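Local coordinates for protein dihydropyrimidinase (Brevibacillus agri, PDB 3SFW) that probably catalyses the zinc-dependent, reversible hydrolytic ring opening of dihydropyrimidines, at residues E164-T169 and A178-H183. Residues are numbered along the deposited sequence; the frame is centred on the assembly and turned at random.
With ZN (zinc ion), chain D.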
ATOM      1  N   GLU A 164     -12.227 -24.352   4.221  1.00 13.36           N
ATOM      2  CA  GLU A 164     -13.493 -24.881   3.684  1.00 13.74           C
ATOM      3  C   GLU A 164     -14.712 -24.451   4.530  1.00 12.84           C
ATOM      4  O   GLU A 164     -15.725 -23.946   3.978  1.00 14.48           O
ATOM      5  CB  GLU A 164     -13.401 -26.422   3.572  1.00 17.46           C
ATOM      6  CG  GLU A 164     -14.732 -27.067   3.196  1.00 19.58           C
ATOM      7  CD  GLU A 164     -14.652 -28.614   3.089  1.00 25.76           C
ATOM      8  OE1 GLU A 164     -15.654 -29.206   2.651  1.00 28.21           O
ATOM      9  OE2 GLU A 164     -13.611 -29.225   3.423  1.00 24.76           O
ATOM     10  N   THR A 165     -14.612 -24.566   5.849  1.00 13.83           N
ATOM     11  CA  THR A 165     -15.710 -24.138   6.704  1.00 13.36           C
ATOM     12  C   THR A 165     -15.967 -22.638   6.581  1.00 14.02           C
ATOM     13  O   THR A 165     -17.121 -22.196   6.473  1.00 14.24           O
ATOM     14  CB  THR A 165     -15.466 -24.556   8.154  1.00 14.96           C
ATOM     15  OG1 THR A 165     -15.562 -25.980   8.221  1.00 20.31           O
ATOM     16  CG2 THR A 165     -16.499 -23.962   9.066  1.00 13.80           C
ATOM     17  N   LEU A 166     -14.900 -21.853   6.594  1.00 11.69           N
ATOM     18  CA  LEU A 166     -15.077 -20.395   6.604  1.00 11.47           C
ATOM     19  C   LEU A 166     -15.639 -19.947   5.265  1.00 13.31           C
ATOM     20  O   LEU A 166     -16.579 -19.151   5.210  1.00 10.98           O
ATOM     21  CB  LEU A 166     -13.739 -19.683   6.944  1.00 11.08           C
ATOM     22  CG  LEU A 166     -13.762 -18.152   6.742  1.00 11.97           C
ATOM     23  CD1 LEU A 166     -14.868 -17.523   7.632  1.00 12.70           C
ATOM     24  CD2 LEU A 166     -12.379 -17.569   7.093  1.00 13.35           C
ATOM     25  N   PHE A 167     -15.156 -20.503   4.160  1.00 11.10           N
ATOM     26  CA  PHE A 167     -15.656 -20.040   2.846  1.00 13.25           C
ATOM     27  C   PHE A 167     -17.135 -20.438   2.611  1.00 13.35           C
ATOM     28  O   PHE A 167     -17.950 -19.612   2.192  1.00 13.60           O
ATOM     29  CB  PHE A 167     -14.791 -20.625   1.727  1.00 13.04           C
ATOM     30  CG  PHE A 167     -15.073 -20.032   0.379  1.00 11.55           C
ATOM     31  CD1 PHE A 167     -15.308 -20.862  -0.704  1.00 14.98           C
ATOM     32  CD2 PHE A 167     -15.071 -18.644   0.182  1.00 13.46           C
ATOM     33  CE1 PHE A 167     -15.544 -20.316  -1.985  1.00 18.52           C
ATOM     34  CE2 PHE A 167     -15.306 -18.088  -1.071  1.00 13.82           C
ATOM     35  CZ  PHE A 167     -15.502 -18.936  -2.181  1.00 15.95           C
ATOM     36  N   LYS A 168     -17.465 -21.690   2.904  1.00 14.38           N
ATOM     37  CA  LYS A 168     -18.857 -22.150   2.844  1.00 11.53           C
ATOM     38  C   LYS A 168     -19.784 -21.329   3.741  1.00 13.10           C
ATOM     39  O   LYS A 168     -20.906 -20.988   3.329  1.00 13.51           O
ATOM     40  CB  LYS A 168     -18.915 -23.632   3.214  1.00 13.49           C
ATOM     41  CG  LYS A 168     -18.362 -24.509   2.105  1.00 17.36           C
ATOM     42  CD  LYS A 168     -18.480 -25.981   2.531  1.00 18.56           C
ATOM     43  CE  LYS A 168     -18.219 -26.906   1.358  1.00 25.17           C
ATOM     44  NZ  LYS A 168     -18.498 -28.329   1.784  1.00 28.95           N
ATOM     45  N   THR A 169     -19.294 -20.955   4.930  1.00 12.41           N
ATOM     46  CA  THR A 169     -20.123 -20.221   5.873  1.00 12.30           C
ATOM     47  C   THR A 169     -20.369 -18.817   5.322  1.00 13.86           C
ATOM     48  O   THR A 169     -21.503 -18.293   5.372  1.00 11.24           O
ATOM     49  CB  THR A 169     -19.484 -20.161   7.248  1.00 11.67           C
ATOM     50  OG1 THR A 169     -19.340 -21.485   7.749  1.00 13.26           O
ATOM     51  CG2 THR A 169     -20.334 -19.325   8.233  1.00 12.63           C
ATOM     52  N   ALA A 178     -26.621 -13.080   6.832  1.00 10.85           N
ATOM     53  CA  ALA A 178     -25.906 -13.094   8.104  1.00 12.45           C
ATOM     54  C   ALA A 178     -24.573 -12.395   7.961  1.00 10.56           C
ATOM     55  O   ALA A 178     -23.943 -12.449   6.900  1.00 12.04           O
ATOM     56  CB  ALA A 178     -25.679 -14.555   8.606  1.00 13.41           C
ATOM     57  N   LEU A 179     -24.086 -11.897   9.093  1.00 10.63           N
ATOM     58  CA  LEU A 179     -22.720 -11.327   9.183  1.00  8.65           C
ATOM     59  C   LEU A 179     -21.814 -12.449   9.740  1.00 10.52           C
ATOM     60  O   LEU A 179     -22.233 -13.170  10.660  1.00 12.28           O
ATOM     61  CB  LEU A 179     -22.762 -10.176  10.212  1.00  8.90           C
ATOM     62  CG  LEU A 179     -21.425  -9.462  10.502  1.00  7.77           C
ATOM     63  CD1 LEU A 179     -20.893  -8.822   9.247  1.00 10.64           C
ATOM     64  CD2 LEU A 179     -21.721  -8.433  11.567  1.00 10.78           C
ATOM     65  N   VAL A 180     -20.649 -12.654   9.124  1.00  8.39           N
ATOM     66  CA  VAL A 180     -19.688 -13.669   9.609  1.00  9.43           C
ATOM     67  C   VAL A 180     -18.632 -12.919  10.432  1.00  9.10           C
ATOM     68  O   VAL A 180     -18.005 -12.000   9.934  1.00 10.36           O
ATOM     69  CB  VAL A 180     -19.029 -14.440   8.456  1.00 10.97           C
ATOM     70  CG1 VAL A 180     -17.964 -15.416   9.020  1.00  8.83           C
ATOM     71  CG2 VAL A 180     -20.101 -15.280   7.715  1.00 12.08           C
ATOM     72  N   GLN A 181     -18.447 -13.379  11.673  1.00  8.41           N
ATOM     73  CA  GLN A 181     -17.416 -12.895  12.575  1.00  9.72           C
ATOM     74  C   GLN A 181     -16.241 -13.856  12.514  1.00 10.50           C
ATOM     75  O   GLN A 181     -16.458 -15.066  12.499  1.00 10.07           O
ATOM     76  CB  GLN A 181     -17.945 -12.923  13.970  1.00  9.49           C
ATOM     77  CG  GLN A 181     -19.036 -11.884  14.221  1.00 10.44           C
ATOM     78  CD  GLN A 181     -19.781 -12.209  15.480  1.00 11.57           C
ATOM     79  OE1 GLN A 181     -19.690 -11.482  16.503  1.00 15.12           O
ATOM     80  NE2 GLN A 181     -20.474 -13.281  15.451  1.00  7.83           N
ATOM     81  N   VAL A 182     -15.010 -13.338  12.541  1.00  9.56           N
ATOM     82  CA  VAL A 182     -13.876 -14.232  12.740  1.00 10.70           C
ATOM     83  C   VAL A 182     -13.039 -13.857  13.946  1.00 11.92           C
ATOM     84  O   VAL A 182     -12.695 -12.706  14.105  1.00 11.09           O
ATOM     85  CB  VAL A 182     -12.981 -14.264  11.479  1.00 12.83           C
ATOM     86  CG1 VAL A 182     -11.650 -14.776  11.783  1.00 26.53           C
ATOM     87  CG2 VAL A 182     -13.664 -15.072  10.364  1.00 12.59           C
ATOM     88  N   HIS A 183     -12.534 -14.882  14.645  1.00 10.32           N
ATOM     89  CA  HIS A 183     -11.345 -14.770  15.501  1.00  9.21           C
ATOM     90  C   HIS A 183     -10.151 -15.074  14.587  1.00 10.13           C
ATOM     91  O   HIS A 183      -9.952 -16.237  14.197  1.00 12.39           O
ATOM     92  CB  HIS A 183     -11.388 -15.819  16.668  1.00  9.61           C
ATOM     93  CG  HIS A 183     -10.131 -15.835  17.498  1.00 10.75           C
ATOM     94  ND1 HIS A 183     -10.104 -15.509  18.844  1.00 11.86           N
ATOM     95  CD2 HIS A 183      -8.842 -16.094  17.143  1.00 12.22           C
ATOM     96  CE1 HIS A 183      -8.857 -15.608  19.285  1.00 14.49           C
ATOM     97  NE2 HIS A 183      -8.072 -15.940  18.272  1.00 10.26           N
TER
HETATM   98 ZN    ZN D 501     -11.538 -14.608  20.249  1.00 15.91          ZN
HETATM   99  O   HOH W   1     -12.012 -16.359  21.313  1.00 15.51           O
HETATM  100  O   HOH W   2     -10.112 -14.795  21.964  1.00 18.53           O
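T165 O, one turn before T169, accepts two hydrogen bonds from that residue, which packs against V180: T169 N and T169 OG1 arrive from opposite faces of the carbonyl plane, the hydroxyl at 2.7 Å from T165 O and tilted 34° from that plane. Spending OG1 on the helix backbone leaves T169 CG2, anti to its own N, to meet V180 CG2 at 4.1 Å. A serine here could keep the hydroxyl bond, but V180 CG2 would probably face a gap where the methyl had been. L166 stretches its CG anti to the backbone N (chi1 170°), which carries CD1 to the strand; there CD1 lies 4.0 Å from V180 CG1 and 3.9 Å from V182 CG2, and the L166 side chain crosses that of V182 at about a right angle. The four touching residues are all buried, and the side chains meet through apolar carbons. Beyond V182, H183 ND1 binds zinc at 2.2 Å, a site that H239 and the carboxylated lysine K150 complete, so segment 178-183 has helix-packed valines followed directly by a zinc ligand. Segment 164-169 of helix 163-176 runs at 152° to strand 180-182, roughly antiparallel, covering it as in a TIM-barrel amidohydrolase; helix 214-230 packs against L166, and strand 234-237 pairs in parallel with 180-182.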